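Lactate dehydrogenase (Eimeria maxima, PDB 6CT6) probably catalyses the NADH-dependent interconversion of pyruvate and lactate, and is seen here with NADH and the pyruvate analogue oxamate bound. Local coordinates at residues B[24-27]-B[28-32]; B[269-272]-B[273-276]. All blocks are in the same frame, centred on the assembly; numbering follows the deposited sequence.

Both interactions are local, each formed within one continuous run of chain, and they lie on opposite sides of the chain's centre with their nearest atoms about 17 Å apart. Interaction 1 (24-32) is the last part of a helix in the NAD-binding domain. It is mostly buried, and the second subunit packs on part of it. Interaction 2 (269-276) is a strand end and the loop after it in the C-terminal domain. It is only partly buried, and no other chain of the assembly touches it. The helix relies on repeated backbone bonds and an aliphatic group over a ring; the loop relies on one side-chain amide gripping backbone, with a water beside it.

Interaction 1: residues B[24-27]-B[28-32]; sequences MAFL and CSLKE
Residues 24-27 and 28-31 form one continuous helix, with the amides of Cys-28, Ser-29, Leu-30 and Lys-31 each hydrogen-bonded to the carbonyl four residues earlier, as in Lys-31 N to Leu-27 O at 2.8 Å. The main side-chain contact is between Phe-26 and Leu-30, one turn apart. The methyl Leu-30 CD1 sits over the centre of the Phe-26 ring in a CH-pi contact, 3.7 Å from the centroid and 11° off the ring normal. The ring atom nearest Leu-30 CD1 is Phe-26 CZ, also at 3.7 Å. Phe-26 CG lies anti to the backbone N (chi1 -170°), and this swings the ring toward the next turn. Leu-30 CG, in turn, rests 3.3 Å from Phe-26 O. The second subunit continues this patch: its Tyr-244 ring meets Phe-26, and its Leu-30 and Leu-27 pack on Leu-27 and Leu-30 here. On Lys-31, the aliphatic part of the side chain starts alongside Leu-27 O, with Lys-31 CB 3.2 Å from it, and then bends away to a long, weak ion pair with Glu-255. Ser-29 OG is held by hydrogen bonds to Ser-57 and Asn-56. Glu-32 ends the helix with positive phi in a Schellman motif, where Glu-32 N makes a weak 3.4 Å bond to Ser-29 O. Helix 19-31 is the crossover between parallel strands 11-15 and 35-39. This beta-alpha-beta unit, with a probable GxGxxG turn touched by Met-24, is characteristic of the Rossmann fold that binds NADH.

Interaction 2: residues B[269-272]-B[273-276]; sequences CYLN and GQYN
Gln-274 reaches back to Asn-272 with its side-chain amide. Asn-272 N donates to Gln-274 OE1 at 3.0 Å. The bond is bent, 131° at the hydrogen, although the donor lies in the plane of the amide carbonyl. Gln-274 OE1 is also 3.6 Å from Leu-271 CB, so it rests beside the leucine as well as on the backbone. A bend at chi2 (91°) helps turn the Gln-274 side chain back toward the strand. On the other end of the amide, a water accepts a weak bond from Gln-274 NE2, and donates to Tyr-270 O at 2.9 Å. The amide is therefore tied to the strand at both ends, although the water link is the looser one. Leu-271 also touches the loop through its methyls. Leu-271 CD2 comes to 4.1 Å from Gln-274 CB, and Leu-271 CD1 meets Tyr-275 CD2 obliquely at 4.2 Å. These residues form the start of the connection between antiparallel strands 263-272 and 281-289 of the C-terminal domain. Gly-273 makes the bend at phi 121°, a backbone shape that suits glycine. Residues 273-276 form a type II beta turn, closed by a weak 3.2 Å bond from Asn-276 N to Gly-273 O. Farther out, the Tyr-275 hydroxyl is hydrogen-bonded to Ile-297 O and Leu-299 N, and Tyr-275 N to the Glu-298 carboxylate. The Tyr-275 ring packs on Val-284, Pro-285 and Leu-309. On the strand side, Leu-271 is paired through its backbone with His-280 and packs on Leu-282.

Interaction 1: residues B[24-27]-B[28-32]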
ATOM      1  N   MET B  24       2.890   0.658   5.731  1.00 24.42           N
ATOM      2  CA  MET B  24       3.397  -0.338   6.671  1.00 27.39           C
ATOM      3  C   MET B  24       2.259  -1.064   7.378  1.00 30.04           C
ATOM      4  O   MET B  24       2.353  -2.269   7.640  1.00 24.24           O
ATOM      5  CB  MET B  24       4.331   0.331   7.680  1.00 22.15           C
ATOM      6  CG  MET B  24       5.620   0.866   7.055  1.00 23.78           C
ATOM      7  SD  MET B  24       6.809   1.529   8.240  1.00 26.61           S
ATOM      8  CE  MET B  24       5.899   2.908   8.944  1.00 31.24           C
ATOM      9  N   ALA B  25       1.175  -0.353   7.695  1.00 25.06           N
ATOM     10  CA  ALA B  25       0.014  -1.005   8.295  1.00 25.54           C
ATOM     11  C   ALA B  25      -0.605  -2.009   7.331  1.00 25.34           C
ATOM     12  O   ALA B  25      -1.017  -3.102   7.737  1.00 25.39           O
ATOM     13  CB  ALA B  25      -1.016   0.046   8.710  1.00 25.93           C
ATOM     14  N   PHE B  26      -0.686  -1.646   6.052  1.00 23.70           N
ATOM     15  CA  PHE B  26      -1.139  -2.569   5.017  1.00 25.50           C
ATOM     16  C   PHE B  26      -0.294  -3.839   5.010  1.00 26.33           C
ATOM     17  O   PHE B  26      -0.824  -4.952   4.915  1.00 22.32           O
ATOM     18  CB  PHE B  26      -1.079  -1.852   3.667  1.00 19.47           C
ATOM     19  CG  PHE B  26      -1.738  -2.586   2.529  1.00 24.38           C
ATOM     20  CD1 PHE B  26      -2.902  -3.319   2.710  1.00 25.14           C
ATOM     21  CD2 PHE B  26      -1.208  -2.493   1.252  1.00 20.14           C
ATOM     22  CE1 PHE B  26      -3.499  -3.964   1.636  1.00 24.54           C
ATOM     23  CE2 PHE B  26      -1.799  -3.130   0.186  1.00 23.03           C
ATOM     24  CZ  PHE B  26      -2.945  -3.866   0.373  1.00 23.99           C
ATOM     25  N   LEU B  27       1.033  -3.691   5.115  1.00 22.54           N
ATOM     26  CA  LEU B  27       1.919  -4.851   5.107  1.00 24.09           C
ATOM     27  C   LEU B  27       1.678  -5.750   6.314  1.00 24.98           C
ATOM     28  O   LEU B  27       1.738  -6.981   6.200  1.00 24.71           O
ATOM     29  CB  LEU B  27       3.375  -4.389   5.066  1.00 24.71           C
ATOM     30  CG  LEU B  27       3.857  -3.862   3.712  1.00 27.72           C
ATOM     31  CD1 LEU B  27       5.118  -3.035   3.887  1.00 29.75           C
ATOM     32  CD2 LEU B  27       4.103  -5.006   2.744  1.00 32.36           C
ATOM     33  N   CYS B  28       1.421  -5.156   7.481  1.00 26.57           N
ATOM     34  CA  CYS B  28       1.147  -5.955   8.671  1.00 27.78           C
ATOM     35  C   CYS B  28      -0.115  -6.787   8.488  1.00 25.55           C
ATOM     36  O   CYS B  28      -0.149  -7.974   8.839  1.00 29.56           O
ATOM     37  CB  CYS B  28       1.023  -5.044   9.892  1.00 23.20           C
ATOM     38  SG  CYS B  28       2.595  -4.321  10.434  1.00 28.17           S
ATOM     39  N   SER B  29      -1.166  -6.178   7.937  1.00 25.18           N
ATOM     40  CA  SER B  29      -2.391  -6.911   7.636  1.00 26.30           C
ATOM     41  C   SER B  29      -2.115  -8.076   6.694  1.00 26.05           C
ATOM     42  O   SER B  29      -2.517  -9.216   6.958  1.00 26.02           O
ATOM     43  CB  SER B  29      -3.421  -5.956   7.028  1.00 25.32           C
ATOM     44  OG  SER B  29      -4.596  -6.636   6.626  1.00 26.54           O
ATOM     45  N   LEU B  30      -1.412  -7.810   5.591  1.00 23.69           N
ATOM     46  CA  LEU B  30      -1.173  -8.835   4.579  1.00 25.27           C
ATOM     47  C   LEU B  30      -0.265  -9.944   5.101  1.00 28.03           C
ATOM     48  O   LEU B  30      -0.468 -11.121   4.776  1.00 28.53           O
ATOM     49  CB  LEU B  30      -0.562  -8.194   3.328  1.00 23.24           C
ATOM     50  CG  LEU B  30      -1.421  -7.202   2.542  1.00 24.29           C
ATOM     51  CD1 LEU B  30      -0.568  -6.467   1.517  1.00 28.15           C
ATOM     52  CD2 LEU B  30      -2.586  -7.897   1.854  1.00 24.33           C
ATOM     53  N   LYS B  31       0.743  -9.594   5.900  1.00 29.50           N
ATOM     54  CA  LYS B  31       1.716 -10.564   6.385  1.00 27.82           C
ATOM     55  C   LYS B  31       1.306 -11.231   7.692  1.00 24.95           C
ATOM     56  O   LYS B  31       1.996 -12.156   8.136  1.00 26.39           O
ATOM     57  CB  LYS B  31       3.084  -9.892   6.581  1.00 31.32           C
ATOM     58  CG  LYS B  31       3.745  -9.405   5.297  1.00 27.94           C
ATOM     59  CD  LYS B  31       5.013  -8.596   5.582  1.00 33.14           C
ATOM     60  CE  LYS B  31       6.199  -9.480   5.954  1.00 37.89           C
ATOM     61  NZ  LYS B  31       6.700 -10.276   4.802  1.00 48.90           N
ATOM     62  N   GLU B  32       0.203 -10.806   8.306  1.00 25.98           N
ATOM     63  CA  GLU B  32      -0.177 -11.270   9.641  1.00 28.26           C
ATOM     64  C   GLU B  32       0.988 -11.121  10.610  1.00 31.68           C
ATOM     65  O   GLU B  32       1.278 -12.011  11.413  1.00 29.86           O
ATOM     66  CB  GLU B  32      -0.662 -12.719   9.613  1.00 31.08           C
ATOM     67  CG  GLU B  32      -1.854 -12.967   8.720  1.00 31.57           C
ATOM     68  CD  GLU B  32      -2.267 -14.423   8.713  1.00 43.59           C
ATOM     69  OE1 GLU B  32      -2.405 -15.008   9.809  1.00 38.03           O
ATOM     70  OE2 GLU B  32      -2.437 -14.990   7.612  1.00 43.88           O
TER

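Interaction 2: residues B[269-272]-B[273-276]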
ATOM      1  N   CYS B 269      22.973   3.361  12.609  1.00 32.75           N
ATOM      2  CA  CYS B 269      23.258   2.818  13.928  1.00 29.52           C
ATOM      3  C   CYS B 269      24.155   3.763  14.713  1.00 32.70           C
ATOM      4  O   CYS B 269      24.999   4.461  14.143  1.00 35.91           O
ATOM      5  CB  CYS B 269      23.957   1.454  13.834  1.00 33.89           C
ATOM      6  SG  CYS B 269      22.976   0.143  13.106  1.00 35.58           S
ATOM      7  N   TYR B 270      23.979   3.759  16.033  1.00 33.44           N
ATOM      8  CA  TYR B 270      24.858   4.520  16.914  1.00 37.99           C
ATOM      9  C   TYR B 270      26.249   3.896  16.920  1.00 41.01           C
ATOM     10  O   TYR B 270      26.409   2.718  17.257  1.00 38.54           O
ATOM     11  CB  TYR B 270      24.290   4.560  18.329  1.00 39.94           C
ATOM     12  CG  TYR B 270      25.178   5.294  19.303  1.00 44.95           C
ATOM     13  CD1 TYR B 270      25.107   6.674  19.434  1.00 47.21           C
ATOM     14  CD2 TYR B 270      26.093   4.607  20.088  1.00 48.78           C
ATOM     15  CE1 TYR B 270      25.924   7.349  20.322  1.00 54.67           C
ATOM     16  CE2 TYR B 270      26.914   5.271  20.978  1.00 51.77           C
ATOM     17  CZ  TYR B 270      26.826   6.642  21.091  1.00 52.75           C
ATOM     18  OH  TYR B 270      27.645   7.300  21.979  1.00 60.43           O
ATOM     19  N   LEU B 271      27.255   4.688  16.555  1.00 39.75           N
ATOM     20  CA  LEU B 271      28.638   4.238  16.489  1.00 42.13           C
ATOM     21  C   LEU B 271      29.500   5.067  17.429  1.00 49.00           C
ATOM     22  O   LEU B 271      29.333   6.287  17.524  1.00 45.28           O
ATOM     23  CB  LEU B 271      29.186   4.360  15.066  1.00 37.41           C
ATOM     24  CG  LEU B 271      28.393   3.667  13.962  1.00 40.72           C
ATOM     25  CD1 LEU B 271      28.946   4.065  12.605  1.00 38.66           C
ATOM     26  CD2 LEU B 271      28.427   2.162  14.149  1.00 40.65           C
ATOM     27  N   ASN B 272      30.425   4.403  18.125  1.00 48.92           N
ATOM     28  CA  ASN B 272      31.449   5.093  18.918  1.00 56.52           C
ATOM     29  C   ASN B 272      32.767   4.357  18.688  1.00 50.88           C
ATOM     30  O   ASN B 272      33.118   3.439  19.433  1.00 51.40           O
ATOM     31  CB  ASN B 272      31.085   5.152  20.396  1.00 63.48           C
ATOM     32  CG  ASN B 272      31.883   6.202  21.143  1.00 76.05           C
ATOM     33  OD1 ASN B 272      31.602   7.397  21.041  1.00 67.93           O
ATOM     34  ND2 ASN B 272      32.889   5.765  21.892  1.00 71.95           N
ATOM     35  N   GLY B 273      33.489   4.771  17.649  1.00 46.00           N
ATOM     36  CA  GLY B 273      34.729   4.127  17.269  1.00 51.07           C
ATOM     37  C   GLY B 273      34.684   3.601  15.851  1.00 50.67           C
ATOM     38  O   GLY B 273      35.524   3.954  15.018  1.00 51.99           O
ATOM     39  N   GLN B 274      33.691   2.762  15.563  1.00 42.85           N
ATOM     40  CA  GLN B 274      33.596   2.134  14.253  1.00 39.63           C
ATOM     41  C   GLN B 274      33.497   3.191  13.162  1.00 41.89           C
ATOM     42  O   GLN B 274      32.842   4.223  13.329  1.00 39.81           O
ATOM     43  CB  GLN B 274      32.375   1.212  14.185  1.00 43.18           C
ATOM     44  CG  GLN B 274      32.257   0.207  15.324  1.00 42.67           C
ATOM     45  CD  GLN B 274      31.451   0.739  16.493  1.00 47.72           C
ATOM     46  OE1 GLN B 274      31.348   1.951  16.692  1.00 45.47           O
ATOM     47  NE2 GLN B 274      30.862  -0.167  17.267  1.00 45.21           N
ATOM     48  N   TYR B 275      34.155   2.924  12.035  1.00 35.77           N
ATOM     49  CA  TYR B 275      34.064   3.770  10.850  1.00 40.23           C
ATOM     50  C   TYR B 275      34.551   5.190  11.112  1.00 48.49           C
ATOM     51  O   TYR B 275      34.172   6.123  10.394  1.00 44.82           O
ATOM     52  CB  TYR B 275      32.630   3.799  10.312  1.00 41.97           C
ATOM     53  CG  TYR B 275      32.191   2.475   9.740  1.00 36.91           C
ATOM     54  CD1 TYR B 275      32.418   2.170   8.408  1.00 34.26           C
ATOM     55  CD2 TYR B 275      31.560   1.527  10.533  1.00 37.04           C
ATOM     56  CE1 TYR B 275      32.026   0.960   7.877  1.00 38.71           C
ATOM     57  CE2 TYR B 275      31.163   0.312  10.012  1.00 36.42           C
ATOM     58  CZ  TYR B 275      31.399   0.035   8.682  1.00 36.27           C
ATOM     59  OH  TYR B 275      31.008  -1.172   8.151  1.00 35.89           O
ATOM     60  N   ASN B 276      35.389   5.378  12.128  1.00 49.05           N
ATOM     61  CA  ASN B 276      35.899   6.694  12.493  1.00 54.06           C
ATOM     62  C   ASN B 276      34.780   7.627  12.944  1.00 52.73           C
ATOM     63  O   ASN B 276      34.911   8.852  12.857  1.00 55.57           O
ATOM     64  CB  ASN B 276      36.677   7.317  11.328  1.00 57.95           C
ATOM     65  CG  ASN B 276      37.588   8.440  11.769  1.00 64.39           C
ATOM     66  OD1 ASN B 276      37.305   9.614  11.535  1.00 70.51           O
ATOM     67  ND2 ASN B 276      38.691   8.084  12.420  1.00 68.01           N
TER
HETATM   68  O   HOH W   1      28.193   1.115  18.839  1.00 49.67           O